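PDB 3L76: aspartokinase, which probably phosphorylates the beta-carboxylate of aspartate with ATP, opening the pathway to lysine and threonine, and binds both of these amino acids. Local coordinates for residues I26-Q31 / W234-G239; L80-L85 / A92-G97; S158-A163 / V218-N223. All coordinates share one frame; numbering follows the deposited sequence.

Contact 1 of 3, residues I26-Q31 / W234-G239; sequences IKRTVQ and WSDEPG
D236 OD2 takes R28 NH2 at 2.8 Å, a salt bridge from the helix 16-31 to the loop that joins strands 228-232 and 240-243. The two side chains reach for each other from opposite directions. OD2 arrives at the edge of the guanidinium group, close to its plane, but the carboxylate plane is turned by 63° against it, and OD1 lies 3.9 Å from the same NH2. It is therefore a one-point bridge and not a paired, bidentate one. A bend at the third torsion of R28 (-43°) lets the side chain run back alongside the helix toward its N-terminal end, where NH2 meets the loop. A second arginine of the helix, R25, adds a long, weak ion pair to the same OD2 and a hydrogen bond from its NH2 to the backbone O of S235.

The loop has some order of its own: S235 OG accepts from E237 N at 2.8 Å, closing an ST turn around D236. On the helix, I26 and T29 face the sheet, packing on strands 3-8 and 35-40, while R28 is exposed. The bridge thus ties the outer surface of the helix to a hairpin loop. Both partners being exposed, water probably screens the attraction, and with two arginines close by the aspartate most likely keeps its negative charge.

Contact 2 of 3, residues L80-L85 / A92-G97; sequences LLSLAL and AISLTG
L85 and A92 make the apolar part of this contact, with L85 CD1 3.7 Å from A92 CB. The leucine's CB also lies against the alanine methyl, at 3.9 Å, so the alanine meets both the root and one branch of the side chain. S82 adds its CB, 4.1 Å from A92 CB. L85 also packs on V130 and V132 of the sheet, and on I26 of helix 16-31.

The segments run antiparallel, at 169°, with axes 7.6 Å apart: after helix 63-87 the chain reverses and strand 92-96 runs back alongside it. The strand pairs in parallel with 130-138, and L81 and L85 pack on strands 35-40 and 130-138 respectively, which places the helix on one face of the central sheet of the amino acid kinase fold, an alpha/beta/alpha sandwich.

The polar part is a pair of serines. S82 OG and S94 OG stand 3.1 Å apart, and both hydroxyls hydrogen-bond to OE1 of E65 of the second subunit. A chi1 of 87° sets S82 OG where it can share this oxygen with S94 OG. S94 OG has a further hydrogen bond to I78 O, one turn earlier in the helix than S82; S82 OG has a weak one to A79 O. M68 and E65 of the second subunit pack on S94 and L83 respectively.

Contact 3 of 3, residues S158-A163 / V218-N223; sequences SAVALA and VEIARN
V160 carries CG1 anti to its backbone N (chi1 169°), and I220 holds CG2 in the same relation to its own N, with CG1 beside it (chi1 -75°); these settings bring one methyl of each helix against the other. V160 CG1 lies on I220 CG2 at 3.3 Å, the two side chains slanting across each other. That same valine methyl also reaches the next residue, 3.5 Å from A221 N and 4.0 Å from A221 CB. At A221 the valine comes right up to the backbone; the CA atoms of V160 and A221 are 6.2 Å apart. The contact is purely apolar and buried.

Away from this seam, the second helix is held by polar groups. R222 presents NE (3.1 Å) and NH2 (3.0 Å) together to N223 OD1, both from one face of the amide. The arginine also makes salt bridges with D200 and D262, while N223 ND2 bonds to D262, so the amide's rotation is fixed from both its ends. E219 OE1 takes the backbone N of A363.

The helix axes are 9.0 Å apart and nearly parallel, at 13°. Each helix runs on into a strand, 170-175 and 228-232, and those strands are parallel neighbours. This pattern of side-by-side helices feeding adjacent parallel strands fits the alpha/beta/alpha sandwich of the amino acid kinase fold.

Going from the N terminus, helix 16-31 supplies the first half of contact 1, which some 200 residues later ties it to the hairpin loop between strands 228-232 and 240-243. Within that long loop, contact 2 closes a short turn, laying helix 63-87 against strand 92-96, and contact 3 closes a loop of 54 residues, which includes strand 170-175, by pairing helix 154-166 with helix 215-224. These two follow one another in series, without crossing. Contacts 1 and 2 touch, since I26 packs on L81 and L85; contact 3 stays apart, its nearest atoms about 8 Å from contact 2 and about 13 Å from contact 1. Contact 2 alone meets the second subunit.

Contact 1 of 3, residues I26-Q31 / W234-G239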
# COMPACT_ATOMS: atom_id res chain seq x y z
N ILE A 26 17.74 16.81 -7.02
CA ILE A 26 17.61 15.93 -8.17
C ILE A 26 17.56 16.77 -9.44
O ILE A 26 18.32 16.53 -10.39
CB ILE A 26 16.36 15.04 -8.09
CG1 ILE A 26 16.41 14.15 -6.85
CG2 ILE A 26 16.25 14.17 -9.33
CD1 ILE A 26 15.25 13.18 -6.75
N LYS A 27 16.68 17.77 -9.46
CA LYS A 27 16.59 18.68 -10.60
C LYS A 27 17.96 19.27 -10.94
O LYS A 27 18.39 19.21 -12.10
CB LYS A 27 15.57 19.79 -10.33
N ARG A 28 18.64 19.83 -9.94
CA ARG A 28 19.96 20.41 -10.15
C ARG A 28 20.91 19.37 -10.75
O ARG A 28 21.68 19.68 -11.67
CB ARG A 28 20.55 20.97 -8.85
CG ARG A 28 19.62 21.88 -8.05
CD ARG A 28 20.38 22.74 -7.05
NE ARG A 28 21.41 21.98 -6.34
CZ ARG A 28 21.27 21.50 -5.11
NH1 ARG A 28 20.14 21.70 -4.44
NH2 ARG A 28 22.27 20.81 -4.55
N THR A 29 20.85 18.15 -10.23
CA THR A 29 21.67 17.04 -10.71
C THR A 29 21.42 16.73 -12.18
O THR A 29 22.35 16.53 -12.96
CB THR A 29 21.41 15.75 -9.91
OG1 THR A 29 21.73 15.96 -8.53
CG2 THR A 29 22.25 14.61 -10.46
N VAL A 30 20.14 16.68 -12.55
CA VAL A 30 19.76 16.42 -13.93
C VAL A 30 20.32 17.50 -14.85
O VAL A 30 20.92 17.20 -15.88
CB VAL A 30 18.24 16.38 -14.10
CG1 VAL A 30 17.88 16.32 -15.58
CG2 VAL A 30 17.66 15.18 -13.34
N GLN A 31 20.13 18.76 -14.47
CA GLN A 31 20.61 19.87 -15.28
C GLN A 31 22.12 19.79 -15.43
O GLN A 31 22.69 20.40 -16.35
CB GLN A 31 20.23 21.19 -14.64
CG GLN A 31 18.78 21.29 -14.26
CD GLN A 31 18.18 22.62 -14.65
OE1 GLN A 31 17.52 23.27 -13.84
NE2 GLN A 31 18.43 23.03 -15.89
N TRP A 234 21.30 17.28 3.86
CA TRP A 234 21.26 18.65 4.36
C TRP A 234 22.58 19.37 4.09
O TRP A 234 22.93 20.32 4.78
CB TRP A 234 20.97 18.65 5.86
CG TRP A 234 19.63 18.07 6.20
CD1 TRP A 234 18.50 18.75 6.54
CD2 TRP A 234 19.29 16.68 6.24
NE1 TRP A 234 17.47 17.87 6.79
CE2 TRP A 234 17.93 16.59 6.61
CE3 TRP A 234 19.99 15.50 5.99
CZ2 TRP A 234 17.27 15.37 6.73
CZ3 TRP A 234 19.33 14.29 6.11
CH2 TRP A 234 17.99 14.24 6.48
N SER A 235 23.29 18.92 3.06
CA SER A 235 24.63 19.40 2.78
C SER A 235 24.96 19.20 1.31
O SER A 235 24.29 18.43 0.61
CB SER A 235 25.65 18.66 3.66
OG SER A 235 26.97 18.79 3.16
N ASP A 236 25.98 19.88 0.82
CA ASP A 236 26.50 19.59 -0.51
C ASP A 236 27.97 19.14 -0.43
O ASP A 236 28.71 19.20 -1.41
CB ASP A 236 26.30 20.79 -1.45
CG ASP A 236 24.85 20.94 -1.89
OD1 ASP A 236 24.12 21.77 -1.30
OD2 ASP A 236 24.43 20.23 -2.83
N GLU A 237 28.37 18.67 0.74
CA GLU A 237 29.73 18.17 0.93
C GLU A 237 29.94 16.79 0.28
O GLU A 237 28.99 16.01 0.16
CB GLU A 237 30.12 18.15 2.40
CG GLU A 237 30.23 19.55 3.00
CD GLU A 237 31.22 20.43 2.26
OE1 GLU A 237 32.27 19.91 1.82
OE2 GLU A 237 30.95 21.64 2.13
N PRO A 238 31.18 16.52 -0.15
CA PRO A 238 31.55 15.34 -0.95
C PRO A 238 31.12 14.00 -0.34
O PRO A 238 30.80 13.06 -1.08
CB PRO A 238 33.08 15.41 -0.98
CG PRO A 238 33.39 16.84 -0.77
CD PRO A 238 32.33 17.38 0.12
N GLY A 239 31.11 13.90 0.99
CA GLY A 239 30.71 12.68 1.64
C GLY A 239 31.82 11.66 1.63
O GLY A 239 32.98 11.99 1.38

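Contact 2 of 3, residues L80-L85 / A92-G97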
# COMPACT_ATOMS: atom_id res chain seq x y z
N LEU A 80 4.77 10.82 -4.04
CA LEU A 80 4.99 12.18 -3.56
C LEU A 80 6.16 12.83 -4.27
O LEU A 80 6.02 13.91 -4.86
CB LEU A 80 5.18 12.21 -2.04
CG LEU A 80 3.85 12.31 -1.30
CD1 LEU A 80 3.02 13.46 -1.85
CD2 LEU A 80 3.05 11.03 -1.42
N LEU A 81 7.30 12.17 -4.23
CA LEU A 81 8.53 12.72 -4.79
C LEU A 81 8.43 13.08 -6.27
O LEU A 81 8.93 14.12 -6.70
CB LEU A 81 9.70 11.76 -4.57
CG LEU A 81 11.04 12.27 -5.12
CD1 LEU A 81 11.44 13.56 -4.42
CD2 LEU A 81 12.13 11.23 -5.00
N SER A 82 7.79 12.22 -7.06
CA SER A 82 7.69 12.44 -8.49
C SER A 82 6.72 13.58 -8.81
O SER A 82 6.88 14.28 -9.80
CB SER A 82 7.35 11.15 -9.25
OG SER A 82 5.95 10.94 -9.34
N LEU A 83 5.72 13.78 -7.94
CA LEU A 83 4.84 14.94 -8.02
C LEU A 83 5.60 16.22 -7.72
O LEU A 83 5.46 17.23 -8.41
CB LEU A 83 3.69 14.81 -7.02
CG LEU A 83 2.55 13.87 -7.42
CD1 LEU A 83 1.53 13.79 -6.30
CD2 LEU A 83 1.91 14.34 -8.72
N ALA A 84 6.41 16.16 -6.66
CA ALA A 84 7.23 17.28 -6.24
C ALA A 84 8.23 17.70 -7.32
O ALA A 84 8.51 18.88 -7.49
CB ALA A 84 7.98 16.92 -4.96
N LEU A 85 8.76 16.71 -8.04
CA LEU A 85 9.66 16.95 -9.16
C LEU A 85 8.92 17.64 -10.30
O LEU A 85 9.43 18.57 -10.92
CB LEU A 85 10.26 15.64 -9.67
CG LEU A 85 11.44 15.03 -8.90
CD1 LEU A 85 11.60 13.55 -9.19
CD2 LEU A 85 12.73 15.78 -9.22
N ALA A 92 9.43 13.43 -14.48
CA ALA A 92 9.71 12.27 -13.66
C ALA A 92 8.67 11.20 -13.93
O ALA A 92 7.79 11.39 -14.77
CB ALA A 92 9.70 12.66 -12.19
N ILE A 93 8.78 10.08 -13.22
CA ILE A 93 7.81 9.00 -13.35
C ILE A 93 8.05 7.92 -12.30
O ILE A 93 9.19 7.53 -12.05
CB ILE A 93 7.85 8.35 -14.75
CG1 ILE A 93 6.70 7.36 -14.91
CG2 ILE A 93 9.22 7.69 -15.01
CD1 ILE A 93 6.70 6.64 -16.27
N SER A 94 6.98 7.42 -11.71
CA SER A 94 7.09 6.37 -10.70
C SER A 94 6.88 4.99 -11.28
O SER A 94 5.81 4.69 -11.81
CB SER A 94 6.09 6.61 -9.57
OG SER A 94 6.25 7.91 -9.04
N LEU A 95 7.90 4.14 -11.16
CA LEU A 95 7.79 2.73 -11.56
C LEU A 95 7.69 1.82 -10.32
O LEU A 95 8.20 2.14 -9.25
CB LEU A 95 8.96 2.32 -12.44
CG LEU A 95 9.00 2.91 -13.84
CD1 LEU A 95 10.10 2.24 -14.66
CD2 LEU A 95 7.64 2.76 -14.51
N THR A 96 7.02 0.68 -10.50
CA THR A 96 6.67 -0.20 -9.39
C THR A 96 6.70 -1.66 -9.84
O THR A 96 6.56 -1.95 -11.04
CB THR A 96 5.26 0.14 -8.84
OG1 THR A 96 5.34 0.51 -7.46
CG2 THR A 96 4.31 -1.04 -9.01
N GLY A 97 6.88 -2.57 -8.89
CA GLY A 97 6.77 -4.00 -9.14
C GLY A 97 7.39 -4.49 -10.43
O GLY A 97 8.55 -4.20 -10.73

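Contact 3 of 3, residues S158-A163 / V218-N223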
# COMPACT_ATOMS: atom_id res chain seq x y z
N SER A 158 18.61 -2.56 -3.23
CA SER A 158 17.90 -2.31 -4.48
C SER A 158 18.70 -1.32 -5.30
O SER A 158 18.93 -1.53 -6.48
CB SER A 158 16.49 -1.76 -4.23
OG SER A 158 15.67 -2.71 -3.59
N ALA A 159 19.15 -0.25 -4.65
CA ALA A 159 19.86 0.81 -5.34
C ALA A 159 21.11 0.29 -6.04
O ALA A 159 21.33 0.54 -7.23
CB ALA A 159 20.22 1.92 -4.38
N VAL A 160 21.93 -0.43 -5.29
CA VAL A 160 23.15 -0.98 -5.85
C VAL A 160 22.85 -1.98 -6.97
O VAL A 160 23.43 -1.88 -8.04
CB VAL A 160 24.06 -1.62 -4.76
CG1 VAL A 160 25.18 -2.41 -5.40
CG2 VAL A 160 24.64 -0.53 -3.85
N ALA A 161 21.95 -2.93 -6.71
CA ALA A 161 21.52 -3.89 -7.74
C ALA A 161 21.06 -3.20 -9.03
O ALA A 161 21.29 -3.69 -10.13
CB ALA A 161 20.42 -4.79 -7.22
N LEU A 162 20.43 -2.04 -8.88
CA LEU A 162 19.92 -1.29 -10.02
C LEU A 162 21.06 -0.67 -10.78
O LEU A 162 21.13 -0.79 -12.00
CB LEU A 162 18.94 -0.20 -9.57
CG LEU A 162 17.49 -0.65 -9.46
CD1 LEU A 162 16.67 0.42 -8.78
CD2 LEU A 162 16.94 -0.97 -10.83
N ALA A 163 21.95 0.01 -10.06
CA ALA A 163 23.14 0.60 -10.67
C ALA A 163 23.93 -0.46 -11.42
O ALA A 163 24.45 -0.21 -12.51
CB ALA A 163 24.01 1.30 -9.63
N VAL A 218 27.13 -2.90 0.12
CA VAL A 218 28.53 -2.58 -0.16
C VAL A 218 29.23 -3.79 -0.79
O VAL A 218 30.09 -3.63 -1.65
CB VAL A 218 29.28 -2.02 1.08
CG1 VAL A 218 28.87 -2.76 2.31
CG2 VAL A 218 30.77 -2.11 0.88
N GLU A 219 28.81 -5.00 -0.40
CA GLU A 219 29.36 -6.23 -0.96
C GLU A 219 28.91 -6.46 -2.41
O GLU A 219 29.65 -7.02 -3.22
CB GLU A 219 29.00 -7.42 -0.08
CG GLU A 219 29.35 -8.79 -0.67
CD GLU A 219 29.07 -9.90 0.32
OE1 GLU A 219 29.95 -10.19 1.18
OE2 GLU A 219 27.95 -10.46 0.27
N ILE A 220 27.69 -6.06 -2.73
CA ILE A 220 27.22 -6.16 -4.12
C ILE A 220 28.00 -5.17 -4.96
O ILE A 220 28.50 -5.53 -6.02
CB ILE A 220 25.71 -5.95 -4.24
CG1 ILE A 220 24.97 -7.19 -3.73
CG2 ILE A 220 25.31 -5.70 -5.68
CD1 ILE A 220 23.54 -6.91 -3.35
N ALA A 221 28.16 -3.94 -4.46
CA ALA A 221 28.95 -2.92 -5.15
C ALA A 221 30.37 -3.39 -5.43
O ALA A 221 30.87 -3.25 -6.55
CB ALA A 221 28.97 -1.62 -4.36
N ARG A 222 31.04 -3.96 -4.42
CA ARG A 222 32.38 -4.46 -4.63
C ARG A 222 32.39 -5.48 -5.76
O ARG A 222 33.26 -5.45 -6.63
CB ARG A 222 32.97 -5.12 -3.37
CG ARG A 222 34.42 -5.62 -3.55
CD ARG A 222 34.85 -6.67 -2.52
NE ARG A 222 34.12 -7.92 -2.68
CZ ARG A 222 33.72 -8.69 -1.67
NH1 ARG A 222 33.97 -8.33 -0.42
NH2 ARG A 222 33.05 -9.81 -1.91
N ASN A 223 31.42 -6.40 -5.74
CA ASN A 223 31.42 -7.49 -6.71
C ASN A 223 31.11 -7.07 -8.15
O ASN A 223 31.49 -7.78 -9.08
CB ASN A 223 30.48 -8.61 -6.27
CG ASN A 223 31.03 -9.43 -5.11
OD1 ASN A 223 32.20 -9.33 -4.71
ND2 ASN A 223 30.17 -10.26 -4.56